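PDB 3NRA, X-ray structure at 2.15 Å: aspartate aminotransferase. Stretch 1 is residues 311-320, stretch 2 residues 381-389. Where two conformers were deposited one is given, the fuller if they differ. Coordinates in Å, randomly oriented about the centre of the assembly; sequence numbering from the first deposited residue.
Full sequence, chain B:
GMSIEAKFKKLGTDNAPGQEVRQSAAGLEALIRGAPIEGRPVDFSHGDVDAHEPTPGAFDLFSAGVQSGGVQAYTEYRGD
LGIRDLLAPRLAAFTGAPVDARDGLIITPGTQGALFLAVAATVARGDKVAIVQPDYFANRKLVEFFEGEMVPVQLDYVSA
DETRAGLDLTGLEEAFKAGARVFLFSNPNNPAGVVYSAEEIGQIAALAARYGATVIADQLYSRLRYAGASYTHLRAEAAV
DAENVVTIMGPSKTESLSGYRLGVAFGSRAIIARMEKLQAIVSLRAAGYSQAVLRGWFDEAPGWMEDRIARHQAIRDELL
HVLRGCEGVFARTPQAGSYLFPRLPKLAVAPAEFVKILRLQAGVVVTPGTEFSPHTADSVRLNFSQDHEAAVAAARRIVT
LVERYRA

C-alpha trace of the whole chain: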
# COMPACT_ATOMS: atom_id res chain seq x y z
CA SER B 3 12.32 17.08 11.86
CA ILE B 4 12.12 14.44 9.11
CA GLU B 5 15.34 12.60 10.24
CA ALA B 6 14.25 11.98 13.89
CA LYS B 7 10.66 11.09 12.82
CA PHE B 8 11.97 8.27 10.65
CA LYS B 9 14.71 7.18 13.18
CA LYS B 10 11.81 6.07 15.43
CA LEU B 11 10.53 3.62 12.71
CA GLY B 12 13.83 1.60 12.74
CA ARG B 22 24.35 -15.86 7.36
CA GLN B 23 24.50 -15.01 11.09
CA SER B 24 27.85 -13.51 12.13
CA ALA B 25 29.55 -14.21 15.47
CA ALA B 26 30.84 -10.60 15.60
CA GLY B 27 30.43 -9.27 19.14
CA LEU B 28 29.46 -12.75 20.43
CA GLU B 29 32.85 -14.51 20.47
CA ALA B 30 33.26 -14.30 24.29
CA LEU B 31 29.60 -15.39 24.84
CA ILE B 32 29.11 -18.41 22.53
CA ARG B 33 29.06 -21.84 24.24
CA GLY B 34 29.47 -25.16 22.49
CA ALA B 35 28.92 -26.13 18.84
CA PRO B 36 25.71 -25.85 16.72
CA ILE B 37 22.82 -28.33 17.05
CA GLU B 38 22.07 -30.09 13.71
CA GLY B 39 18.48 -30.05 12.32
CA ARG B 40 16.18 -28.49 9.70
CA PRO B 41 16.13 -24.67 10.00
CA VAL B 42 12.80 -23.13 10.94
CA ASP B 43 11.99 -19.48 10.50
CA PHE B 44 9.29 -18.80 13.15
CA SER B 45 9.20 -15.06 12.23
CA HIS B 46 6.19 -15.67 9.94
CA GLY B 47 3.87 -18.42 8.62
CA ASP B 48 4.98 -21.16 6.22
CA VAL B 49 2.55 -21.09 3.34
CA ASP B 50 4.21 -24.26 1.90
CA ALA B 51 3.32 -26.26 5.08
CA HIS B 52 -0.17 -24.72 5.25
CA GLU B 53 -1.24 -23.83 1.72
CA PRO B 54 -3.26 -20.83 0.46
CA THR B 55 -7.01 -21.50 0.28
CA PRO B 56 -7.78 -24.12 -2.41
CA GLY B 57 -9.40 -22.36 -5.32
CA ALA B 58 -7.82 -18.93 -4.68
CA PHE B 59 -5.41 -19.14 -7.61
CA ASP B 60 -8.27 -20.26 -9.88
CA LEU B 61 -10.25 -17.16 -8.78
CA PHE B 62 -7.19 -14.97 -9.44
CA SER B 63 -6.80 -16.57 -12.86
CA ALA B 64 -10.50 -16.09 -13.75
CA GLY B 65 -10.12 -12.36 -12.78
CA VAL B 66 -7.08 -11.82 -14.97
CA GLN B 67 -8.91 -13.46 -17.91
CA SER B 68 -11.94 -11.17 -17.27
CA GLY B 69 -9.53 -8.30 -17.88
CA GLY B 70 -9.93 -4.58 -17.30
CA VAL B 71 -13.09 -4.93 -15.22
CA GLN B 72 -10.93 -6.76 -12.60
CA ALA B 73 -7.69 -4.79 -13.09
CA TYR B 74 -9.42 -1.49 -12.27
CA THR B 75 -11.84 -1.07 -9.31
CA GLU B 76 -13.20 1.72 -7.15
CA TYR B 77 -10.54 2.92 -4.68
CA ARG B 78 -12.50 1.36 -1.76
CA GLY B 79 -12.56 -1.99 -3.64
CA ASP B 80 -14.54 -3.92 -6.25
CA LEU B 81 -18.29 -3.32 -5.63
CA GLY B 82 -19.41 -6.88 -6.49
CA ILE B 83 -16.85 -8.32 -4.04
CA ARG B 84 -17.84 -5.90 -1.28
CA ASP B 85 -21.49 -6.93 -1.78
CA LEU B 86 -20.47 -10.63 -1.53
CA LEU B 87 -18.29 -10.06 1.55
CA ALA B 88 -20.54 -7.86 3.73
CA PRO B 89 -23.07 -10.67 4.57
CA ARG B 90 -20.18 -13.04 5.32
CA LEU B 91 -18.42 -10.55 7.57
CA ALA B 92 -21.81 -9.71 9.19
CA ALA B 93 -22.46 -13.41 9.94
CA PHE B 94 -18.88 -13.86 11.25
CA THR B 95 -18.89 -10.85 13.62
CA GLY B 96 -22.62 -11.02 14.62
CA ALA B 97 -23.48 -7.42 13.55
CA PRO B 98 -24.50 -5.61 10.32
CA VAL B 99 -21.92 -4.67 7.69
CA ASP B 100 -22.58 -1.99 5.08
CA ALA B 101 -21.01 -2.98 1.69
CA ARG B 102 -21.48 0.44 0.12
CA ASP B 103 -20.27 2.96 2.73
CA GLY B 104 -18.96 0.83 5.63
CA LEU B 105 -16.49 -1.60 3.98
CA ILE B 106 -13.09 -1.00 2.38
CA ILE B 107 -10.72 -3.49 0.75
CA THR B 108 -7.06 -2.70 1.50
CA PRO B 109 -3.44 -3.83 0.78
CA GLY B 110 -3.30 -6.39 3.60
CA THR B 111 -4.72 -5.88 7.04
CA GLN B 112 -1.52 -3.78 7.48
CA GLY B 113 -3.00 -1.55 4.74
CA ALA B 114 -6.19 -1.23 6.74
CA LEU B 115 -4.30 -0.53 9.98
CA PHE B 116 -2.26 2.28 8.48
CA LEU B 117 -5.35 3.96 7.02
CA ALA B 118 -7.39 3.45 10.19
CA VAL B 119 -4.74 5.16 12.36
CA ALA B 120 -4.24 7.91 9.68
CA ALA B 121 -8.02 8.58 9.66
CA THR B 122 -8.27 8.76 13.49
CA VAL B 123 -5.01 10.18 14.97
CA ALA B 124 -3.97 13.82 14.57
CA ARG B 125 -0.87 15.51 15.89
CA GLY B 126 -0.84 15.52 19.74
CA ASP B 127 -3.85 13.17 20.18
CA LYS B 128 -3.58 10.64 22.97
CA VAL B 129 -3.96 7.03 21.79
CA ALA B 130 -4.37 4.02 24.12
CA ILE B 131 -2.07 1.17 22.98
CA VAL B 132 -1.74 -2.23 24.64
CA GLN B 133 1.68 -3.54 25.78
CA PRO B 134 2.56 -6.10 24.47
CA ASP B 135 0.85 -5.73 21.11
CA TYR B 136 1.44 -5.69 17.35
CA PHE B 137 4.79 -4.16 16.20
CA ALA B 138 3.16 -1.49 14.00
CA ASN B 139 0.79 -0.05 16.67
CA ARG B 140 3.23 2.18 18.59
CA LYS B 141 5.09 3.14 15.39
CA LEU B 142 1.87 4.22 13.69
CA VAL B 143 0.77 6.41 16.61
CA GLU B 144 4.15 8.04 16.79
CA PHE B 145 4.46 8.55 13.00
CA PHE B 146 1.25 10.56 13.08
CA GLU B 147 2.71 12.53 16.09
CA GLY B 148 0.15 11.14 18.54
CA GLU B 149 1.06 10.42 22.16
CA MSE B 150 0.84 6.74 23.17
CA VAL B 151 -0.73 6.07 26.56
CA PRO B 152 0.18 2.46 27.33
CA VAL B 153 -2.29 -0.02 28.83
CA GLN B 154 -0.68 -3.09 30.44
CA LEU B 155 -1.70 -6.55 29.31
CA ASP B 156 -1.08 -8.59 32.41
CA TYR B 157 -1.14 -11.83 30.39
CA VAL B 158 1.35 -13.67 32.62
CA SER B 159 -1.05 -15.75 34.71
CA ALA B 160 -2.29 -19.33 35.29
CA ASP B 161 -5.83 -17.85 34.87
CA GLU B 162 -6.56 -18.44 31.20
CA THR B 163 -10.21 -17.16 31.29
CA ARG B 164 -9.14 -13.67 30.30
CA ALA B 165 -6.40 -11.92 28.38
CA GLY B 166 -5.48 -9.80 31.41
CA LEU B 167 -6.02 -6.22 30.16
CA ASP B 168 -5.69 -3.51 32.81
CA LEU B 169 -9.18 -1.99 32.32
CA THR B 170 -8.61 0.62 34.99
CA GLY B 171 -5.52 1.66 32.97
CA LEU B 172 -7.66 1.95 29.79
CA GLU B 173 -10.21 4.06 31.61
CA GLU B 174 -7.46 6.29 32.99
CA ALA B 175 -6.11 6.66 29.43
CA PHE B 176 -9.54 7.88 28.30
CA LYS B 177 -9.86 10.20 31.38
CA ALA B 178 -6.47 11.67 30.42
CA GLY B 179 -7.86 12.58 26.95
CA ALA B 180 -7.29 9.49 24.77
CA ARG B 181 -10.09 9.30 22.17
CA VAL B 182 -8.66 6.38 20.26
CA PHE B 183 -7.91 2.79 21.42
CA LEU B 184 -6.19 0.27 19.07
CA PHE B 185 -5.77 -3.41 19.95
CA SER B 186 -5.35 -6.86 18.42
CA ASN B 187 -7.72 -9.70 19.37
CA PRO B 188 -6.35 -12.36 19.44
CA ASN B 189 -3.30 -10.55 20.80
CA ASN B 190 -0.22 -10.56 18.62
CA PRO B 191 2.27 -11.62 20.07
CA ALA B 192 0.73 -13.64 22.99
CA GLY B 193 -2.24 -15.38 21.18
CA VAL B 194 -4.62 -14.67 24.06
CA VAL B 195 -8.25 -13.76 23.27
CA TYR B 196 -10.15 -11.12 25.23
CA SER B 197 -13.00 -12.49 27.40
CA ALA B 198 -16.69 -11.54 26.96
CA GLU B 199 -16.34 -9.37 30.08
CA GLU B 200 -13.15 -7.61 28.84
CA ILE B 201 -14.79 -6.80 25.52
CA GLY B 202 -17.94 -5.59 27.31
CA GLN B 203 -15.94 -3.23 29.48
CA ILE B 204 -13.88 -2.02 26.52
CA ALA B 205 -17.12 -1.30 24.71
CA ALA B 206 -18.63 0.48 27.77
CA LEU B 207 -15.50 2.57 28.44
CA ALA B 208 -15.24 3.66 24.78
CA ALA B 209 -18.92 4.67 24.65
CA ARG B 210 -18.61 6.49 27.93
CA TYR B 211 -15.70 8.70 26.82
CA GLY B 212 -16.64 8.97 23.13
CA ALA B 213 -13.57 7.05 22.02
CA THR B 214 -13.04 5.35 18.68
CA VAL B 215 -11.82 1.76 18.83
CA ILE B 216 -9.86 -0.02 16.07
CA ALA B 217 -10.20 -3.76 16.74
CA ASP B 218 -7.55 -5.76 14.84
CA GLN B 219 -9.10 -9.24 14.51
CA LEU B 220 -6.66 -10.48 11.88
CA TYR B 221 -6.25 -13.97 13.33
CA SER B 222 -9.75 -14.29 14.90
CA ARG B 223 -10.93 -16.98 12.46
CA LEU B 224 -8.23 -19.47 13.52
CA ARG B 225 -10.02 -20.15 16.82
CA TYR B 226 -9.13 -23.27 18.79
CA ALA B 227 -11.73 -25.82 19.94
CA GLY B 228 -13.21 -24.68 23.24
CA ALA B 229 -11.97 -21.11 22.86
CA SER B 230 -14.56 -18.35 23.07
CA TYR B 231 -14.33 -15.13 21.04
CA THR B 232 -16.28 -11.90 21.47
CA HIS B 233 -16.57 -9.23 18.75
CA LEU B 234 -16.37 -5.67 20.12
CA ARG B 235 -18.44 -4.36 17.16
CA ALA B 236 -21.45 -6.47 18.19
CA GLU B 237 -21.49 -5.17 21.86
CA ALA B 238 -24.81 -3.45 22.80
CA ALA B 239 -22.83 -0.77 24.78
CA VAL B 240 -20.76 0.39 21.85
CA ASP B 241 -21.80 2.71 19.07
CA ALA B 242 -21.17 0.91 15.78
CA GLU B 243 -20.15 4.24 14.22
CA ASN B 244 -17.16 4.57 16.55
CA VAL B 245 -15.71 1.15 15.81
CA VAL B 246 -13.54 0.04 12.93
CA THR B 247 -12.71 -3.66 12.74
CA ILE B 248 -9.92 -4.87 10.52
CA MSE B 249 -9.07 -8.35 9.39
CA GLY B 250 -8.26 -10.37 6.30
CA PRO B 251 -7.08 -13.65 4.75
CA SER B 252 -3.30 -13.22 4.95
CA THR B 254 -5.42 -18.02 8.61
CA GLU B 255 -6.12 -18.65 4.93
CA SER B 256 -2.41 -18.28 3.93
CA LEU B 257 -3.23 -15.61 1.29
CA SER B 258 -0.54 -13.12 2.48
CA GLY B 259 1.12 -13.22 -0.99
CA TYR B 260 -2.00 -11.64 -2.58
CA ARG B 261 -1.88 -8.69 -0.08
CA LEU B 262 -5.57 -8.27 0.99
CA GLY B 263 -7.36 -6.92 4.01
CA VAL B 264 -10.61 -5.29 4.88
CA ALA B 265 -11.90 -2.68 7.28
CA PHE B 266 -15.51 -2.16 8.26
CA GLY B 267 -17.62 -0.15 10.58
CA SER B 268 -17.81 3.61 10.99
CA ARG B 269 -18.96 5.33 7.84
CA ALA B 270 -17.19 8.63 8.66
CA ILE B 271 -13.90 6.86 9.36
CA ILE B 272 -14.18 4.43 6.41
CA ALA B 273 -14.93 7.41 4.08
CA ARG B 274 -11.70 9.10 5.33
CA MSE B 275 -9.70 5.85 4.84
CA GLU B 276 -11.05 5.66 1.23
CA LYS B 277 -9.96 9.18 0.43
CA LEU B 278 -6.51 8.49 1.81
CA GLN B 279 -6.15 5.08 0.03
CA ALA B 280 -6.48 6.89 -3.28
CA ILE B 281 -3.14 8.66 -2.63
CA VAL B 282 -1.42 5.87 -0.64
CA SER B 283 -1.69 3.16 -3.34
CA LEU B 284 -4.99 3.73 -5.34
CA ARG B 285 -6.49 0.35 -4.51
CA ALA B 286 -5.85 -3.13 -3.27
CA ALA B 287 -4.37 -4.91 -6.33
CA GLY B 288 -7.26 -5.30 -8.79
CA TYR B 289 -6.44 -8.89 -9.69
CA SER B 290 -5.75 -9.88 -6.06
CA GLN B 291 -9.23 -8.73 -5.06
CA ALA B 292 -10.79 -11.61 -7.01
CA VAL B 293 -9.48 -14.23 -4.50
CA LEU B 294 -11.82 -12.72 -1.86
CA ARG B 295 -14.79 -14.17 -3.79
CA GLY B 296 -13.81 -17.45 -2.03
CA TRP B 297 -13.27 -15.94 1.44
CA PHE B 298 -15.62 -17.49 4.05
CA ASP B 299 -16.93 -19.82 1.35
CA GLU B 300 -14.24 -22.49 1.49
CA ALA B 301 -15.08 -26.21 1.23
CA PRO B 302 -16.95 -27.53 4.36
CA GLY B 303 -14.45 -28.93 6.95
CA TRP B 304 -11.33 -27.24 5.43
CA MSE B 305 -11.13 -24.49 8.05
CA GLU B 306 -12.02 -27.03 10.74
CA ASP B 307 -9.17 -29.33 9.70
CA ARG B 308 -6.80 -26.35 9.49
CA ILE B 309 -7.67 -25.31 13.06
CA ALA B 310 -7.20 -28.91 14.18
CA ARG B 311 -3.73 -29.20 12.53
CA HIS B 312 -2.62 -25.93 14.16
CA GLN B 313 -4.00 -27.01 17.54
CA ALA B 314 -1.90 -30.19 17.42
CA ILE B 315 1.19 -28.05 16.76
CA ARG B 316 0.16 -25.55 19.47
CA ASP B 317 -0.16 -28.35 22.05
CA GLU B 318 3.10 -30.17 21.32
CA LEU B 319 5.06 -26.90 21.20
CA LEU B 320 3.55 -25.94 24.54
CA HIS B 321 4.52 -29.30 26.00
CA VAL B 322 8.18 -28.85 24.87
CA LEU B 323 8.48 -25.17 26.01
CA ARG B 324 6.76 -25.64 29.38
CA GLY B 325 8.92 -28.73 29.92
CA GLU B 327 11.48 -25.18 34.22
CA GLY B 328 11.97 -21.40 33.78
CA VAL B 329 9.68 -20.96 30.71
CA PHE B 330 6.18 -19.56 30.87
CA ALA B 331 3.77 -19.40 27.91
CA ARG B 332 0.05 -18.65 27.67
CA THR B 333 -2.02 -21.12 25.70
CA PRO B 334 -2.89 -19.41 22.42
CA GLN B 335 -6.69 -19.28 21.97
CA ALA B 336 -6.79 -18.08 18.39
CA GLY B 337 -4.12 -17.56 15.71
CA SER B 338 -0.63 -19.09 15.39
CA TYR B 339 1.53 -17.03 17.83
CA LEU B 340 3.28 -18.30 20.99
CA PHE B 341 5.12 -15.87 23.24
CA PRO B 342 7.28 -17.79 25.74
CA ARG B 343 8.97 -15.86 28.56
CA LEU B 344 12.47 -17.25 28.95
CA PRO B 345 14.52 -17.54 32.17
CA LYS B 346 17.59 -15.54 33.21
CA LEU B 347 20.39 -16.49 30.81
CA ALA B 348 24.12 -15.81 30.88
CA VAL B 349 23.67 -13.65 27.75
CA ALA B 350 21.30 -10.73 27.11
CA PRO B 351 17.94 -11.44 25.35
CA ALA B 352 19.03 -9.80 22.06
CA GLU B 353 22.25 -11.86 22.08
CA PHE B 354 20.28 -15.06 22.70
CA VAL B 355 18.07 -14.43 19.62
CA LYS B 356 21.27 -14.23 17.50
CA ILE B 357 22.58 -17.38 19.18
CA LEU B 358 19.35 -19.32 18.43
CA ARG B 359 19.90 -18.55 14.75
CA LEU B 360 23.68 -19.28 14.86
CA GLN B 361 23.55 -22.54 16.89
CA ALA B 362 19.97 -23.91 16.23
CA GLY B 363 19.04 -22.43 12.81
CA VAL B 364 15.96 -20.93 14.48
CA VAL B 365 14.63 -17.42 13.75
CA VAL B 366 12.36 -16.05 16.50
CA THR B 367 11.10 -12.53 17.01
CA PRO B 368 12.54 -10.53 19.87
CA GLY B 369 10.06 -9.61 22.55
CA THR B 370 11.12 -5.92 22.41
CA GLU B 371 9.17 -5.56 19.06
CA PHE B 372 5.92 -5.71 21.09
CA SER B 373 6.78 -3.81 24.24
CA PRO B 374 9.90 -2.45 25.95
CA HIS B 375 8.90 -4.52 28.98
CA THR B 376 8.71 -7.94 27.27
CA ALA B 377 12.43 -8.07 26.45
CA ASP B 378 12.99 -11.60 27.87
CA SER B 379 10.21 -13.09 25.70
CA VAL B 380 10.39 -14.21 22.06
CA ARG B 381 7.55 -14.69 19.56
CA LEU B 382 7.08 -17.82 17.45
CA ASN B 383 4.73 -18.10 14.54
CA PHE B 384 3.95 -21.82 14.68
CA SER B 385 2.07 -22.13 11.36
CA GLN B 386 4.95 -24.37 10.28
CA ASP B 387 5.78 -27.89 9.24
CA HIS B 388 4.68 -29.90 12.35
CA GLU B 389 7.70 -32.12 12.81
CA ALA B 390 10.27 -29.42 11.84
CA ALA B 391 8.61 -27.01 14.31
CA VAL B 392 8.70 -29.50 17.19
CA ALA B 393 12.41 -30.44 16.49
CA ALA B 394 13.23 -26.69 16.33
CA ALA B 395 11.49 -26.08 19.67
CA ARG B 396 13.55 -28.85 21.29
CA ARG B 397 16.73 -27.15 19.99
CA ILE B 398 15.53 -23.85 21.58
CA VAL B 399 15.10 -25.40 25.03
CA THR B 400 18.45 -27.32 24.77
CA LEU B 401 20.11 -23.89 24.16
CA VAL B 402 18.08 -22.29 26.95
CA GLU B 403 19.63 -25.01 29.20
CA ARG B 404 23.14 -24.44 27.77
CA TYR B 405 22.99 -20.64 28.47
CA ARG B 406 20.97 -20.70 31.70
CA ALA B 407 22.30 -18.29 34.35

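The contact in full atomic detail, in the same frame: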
# COMPACT_ATOMS: atom_id res chain seq x y z
N ARG B 311 -5.16 -28.96 12.77
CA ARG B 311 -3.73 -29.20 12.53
C ARG B 311 -2.87 -28.21 13.32
O ARG B 311 -1.85 -28.59 13.91
CB ARG B 311 -3.40 -29.11 11.05
CG ARG B 311 -3.94 -30.26 10.20
CD ARG B 311 -3.38 -30.21 8.78
NE ARG B 311 -4.20 -30.96 7.84
CZ ARG B 311 -5.34 -30.52 7.26
NH1 ARG B 311 -5.82 -29.28 7.50
NH2 ARG B 311 -6.00 -31.31 6.41
N HIS B 312 -3.32 -26.94 13.38
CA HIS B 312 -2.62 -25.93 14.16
C HIS B 312 -2.69 -26.17 15.66
O HIS B 312 -1.77 -25.85 16.38
CB HIS B 312 -3.15 -24.54 13.85
CG HIS B 312 -2.64 -23.99 12.57
ND1 HIS B 312 -3.17 -24.33 11.35
CD2 HIS B 312 -1.67 -23.08 12.31
CE1 HIS B 312 -2.54 -23.67 10.40
NE2 HIS B 312 -1.63 -22.90 10.96
N GLN B 313 -3.80 -26.74 16.12
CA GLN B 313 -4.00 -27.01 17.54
C GLN B 313 -3.10 -28.15 18.00
O GLN B 313 -2.59 -28.13 19.11
CB GLN B 313 -5.48 -27.36 17.81
CG GLN B 313 -5.92 -27.17 19.27
CD GLN B 313 -7.45 -27.20 19.45
OE1 GLN B 313 -8.21 -26.61 18.66
NE2 GLN B 313 -7.89 -27.84 20.51
N ALA B 314 -2.86 -29.11 17.13
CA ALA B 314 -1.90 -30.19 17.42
C ALA B 314 -0.48 -29.65 17.56
O ALA B 314 0.25 -30.03 18.48
CB ALA B 314 -1.97 -31.30 16.36
N ILE B 315 -0.12 -28.71 16.69
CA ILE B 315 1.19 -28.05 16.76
C ILE B 315 1.29 -27.18 18.03
O ILE B 315 2.26 -27.30 18.79
CB ILE B 315 1.46 -27.15 15.54
CG1 ILE B 315 1.55 -27.99 14.26
CG2 ILE B 315 2.75 -26.38 15.74
CD1 ILE B 315 1.56 -27.16 13.02
N ARG B 316 0.28 -26.33 18.23
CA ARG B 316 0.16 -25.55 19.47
C ARG B 316 0.45 -26.40 20.70
O ARG B 316 1.30 -26.03 21.53
CB ARG B 316 -1.23 -24.95 19.58
CG ARG B 316 -1.43 -24.03 20.80
CD ARG B 316 -2.92 -23.82 21.11
NE ARG B 316 -3.53 -25.02 21.68
CZ ARG B 316 -4.77 -25.07 22.18
NH1 ARG B 316 -5.56 -23.99 22.22
NH2 ARG B 316 -5.23 -26.22 22.68
N ASP B 317 -0.23 -27.53 20.82
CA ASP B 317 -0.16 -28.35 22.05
C ASP B 317 1.19 -29.02 22.26
O ASP B 317 1.66 -29.13 23.40
CB ASP B 317 -1.26 -29.43 22.05
CG ASP B 317 -2.67 -28.85 22.21
OD1 ASP B 317 -2.81 -27.65 22.52
OD2 ASP B 317 -3.64 -29.62 22.01
N GLU B 318 1.79 -29.54 21.19
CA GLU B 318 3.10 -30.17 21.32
C GLU B 318 4.19 -29.13 21.56
O GLU B 318 5.07 -29.36 22.33
CB GLU B 318 3.45 -31.06 20.12
CG GLU B 318 4.63 -32.05 20.45
CD GLU B 318 4.94 -33.05 19.33
OE1 GLU B 318 4.45 -32.86 18.19
OE2 GLU B 318 5.68 -34.02 19.59
N LEU B 319 4.09 -27.97 20.91
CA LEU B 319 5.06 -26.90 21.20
C LEU B 319 4.95 -26.44 22.64
O LEU B 319 5.97 -26.20 23.27
CB LEU B 319 4.89 -25.70 20.28
CG LEU B 319 5.45 -25.80 18.85
CD1 LEU B 319 5.70 -24.41 18.30
CD2 LEU B 319 6.73 -26.60 18.76
N LEU B 320 3.74 -26.34 23.15
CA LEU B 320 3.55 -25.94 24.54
C LEU B 320 4.14 -26.96 25.49
O LEU B 320 4.83 -26.59 26.42
CB LEU B 320 2.07 -25.71 24.85
CG LEU B 320 1.48 -24.37 24.39
CD1 LEU B 320 -0.04 -24.38 24.58
CD2 LEU B 320 2.13 -23.20 25.17
N ARG B 381 8.76 -14.25 20.24
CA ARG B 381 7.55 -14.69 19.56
C ARG B 381 7.89 -15.76 18.53
O ARG B 381 8.89 -15.64 17.81
CB ARG B 381 6.82 -13.53 18.88
CG ARG B 381 5.37 -13.84 18.59
CD ARG B 381 4.76 -12.90 17.62
NE ARG B 381 5.41 -13.01 16.30
CZ ARG B 381 5.25 -12.15 15.30
NH1 ARG B 381 4.41 -11.13 15.42
NH2 ARG B 381 5.90 -12.35 14.14
N LEU B 382 7.04 -16.80 18.47
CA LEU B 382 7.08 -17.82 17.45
C LEU B 382 5.80 -17.77 16.68
O LEU B 382 4.74 -17.78 17.27
CB LEU B 382 7.23 -19.18 18.10
CG LEU B 382 8.63 -19.59 18.55
CD1 LEU B 382 9.06 -18.79 19.75
CD2 LEU B 382 8.69 -21.10 18.87
N ASN B 383 5.89 -17.75 15.36
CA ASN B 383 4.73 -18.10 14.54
C ASN B 383 4.81 -19.59 14.24
O ASN B 383 5.69 -20.03 13.49
CB ASN B 383 4.68 -17.25 13.24
CG ASN B 383 3.45 -17.58 12.37
OD1 ASN B 383 3.07 -18.74 12.23
ND2 ASN B 383 2.85 -16.54 11.78
N PHE B 384 3.89 -20.37 14.80
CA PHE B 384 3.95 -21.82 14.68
C PHE B 384 3.09 -22.41 13.55
O PHE B 384 2.91 -23.63 13.48
CB PHE B 384 3.65 -22.53 16.05
CG PHE B 384 2.26 -22.29 16.59
CD1 PHE B 384 1.20 -23.12 16.24
CD2 PHE B 384 2.03 -21.28 17.52
CE1 PHE B 384 -0.09 -22.92 16.78
CE2 PHE B 384 0.78 -21.08 18.06
CZ PHE B 384 -0.30 -21.92 17.68
N SER B 385 2.65 -21.59 12.61
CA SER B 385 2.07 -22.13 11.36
C SER B 385 3.21 -22.61 10.46
O SER B 385 3.62 -21.93 9.52
CB SER B 385 1.17 -21.12 10.67
OG SER B 385 0.50 -21.72 9.58
N GLN B 386 3.71 -23.81 10.81
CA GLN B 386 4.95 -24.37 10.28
C GLN B 386 4.72 -25.83 9.97
O GLN B 386 3.68 -26.41 10.35
CB GLN B 386 6.07 -24.28 11.32
CG GLN B 386 6.40 -22.85 11.82
CD GLN B 386 6.95 -21.96 10.74
OE1 GLN B 386 7.57 -22.44 9.74
NE2 GLN B 386 6.73 -20.63 10.90
N ASP B 387 5.70 -26.44 9.31
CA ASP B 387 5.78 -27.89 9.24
C ASP B 387 5.80 -28.44 10.68
O ASP B 387 6.59 -27.99 11.49
CB ASP B 387 7.02 -28.34 8.49
CG ASP B 387 7.18 -29.87 8.46
OD1 ASP B 387 6.61 -30.51 7.54
OD2 ASP B 387 7.87 -30.43 9.34
N HIS B 388 4.89 -29.38 10.98
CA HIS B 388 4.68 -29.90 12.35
C HIS B 388 5.96 -30.47 12.94
O HIS B 388 6.38 -30.09 14.01
CB HIS B 388 3.60 -30.99 12.35
CG HIS B 388 3.17 -31.44 13.71
ND1 HIS B 388 1.86 -31.40 14.13
CD2 HIS B 388 3.88 -31.96 14.75
CE1 HIS B 388 1.78 -31.84 15.37
NE2 HIS B 388 2.98 -32.20 15.77
N GLU B 389 6.54 -31.43 12.27
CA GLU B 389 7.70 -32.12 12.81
C GLU B 389 8.92 -31.19 12.89
O GLU B 389 9.63 -31.21 13.89
CB GLU B 389 8.02 -33.36 11.98
CG GLU B 389 6.93 -34.44 12.14
CD GLU B 389 7.31 -35.76 11.51
OE1 GLU B 389 8.31 -35.79 10.73
OE2 GLU B 389 6.62 -36.78 11.80
O HOH W 1 -0.54 -30.83 12.90

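Helices commonly pack against irregular chain by surrounding an apolar centre with a few directional polar contacts, and this contact in an aspartate aminotransferase illustrates the pattern. Residues 311-320 lie within a continuous helix, whose backbone ladder includes the bond from Arg-316 N to His-312 O at 2.8 Å. The partner segment changes character along its length: a strand through Asn-383, a loop, and then a helix starting at His-388, with Asp-387 at its N-cap position. The turn between is held from within, since Ser-385 N donates to Asn-383 OD1 (2.9 Å) and Gln-386 NE2 to Asn-383 O (2.9 Å). The CA atoms of Ile-315 and His-388 come within 5.9 Å, and those of His-312 and Ser-385 within 6.7 Å.

Phe-384 forms the apolar centre. Its CB meets Leu-319 CD1 at 3.6 Å, its CD1 lies 3.6 Å from Ile-315 CG2, and its CE1 lies 3.6 Å from Arg-316 CB. The ring edge also approaches the helix backbone, with CE1 3.4 Å from His-312 O. Ile-315 points toward the other stretch and reaches beyond the phenylalanine: its CD1 is 3.5 Å from Gln-386 O, and its CG1 is 3.4 Å from His-388 ND1.

Two histidines, one from each stretch, supply the direct polar links. The buried His-312 leaves its helix sideways, yet its ring end comes nearer the loop, where NE2 and Ser-385 OG share a hydrogen bond of 2.8 Å near the ring plane. His-388 reaches back to the helix, its NE2 donating to Glu-318 OE1 at 2.9 Å, again at the ring edge. Its other nitrogen is used too: a water 2.8 Å from His-388 ND1 donates to Arg-311 O, also at 2.8 Å, so one imidazole connects with two sites on the helix.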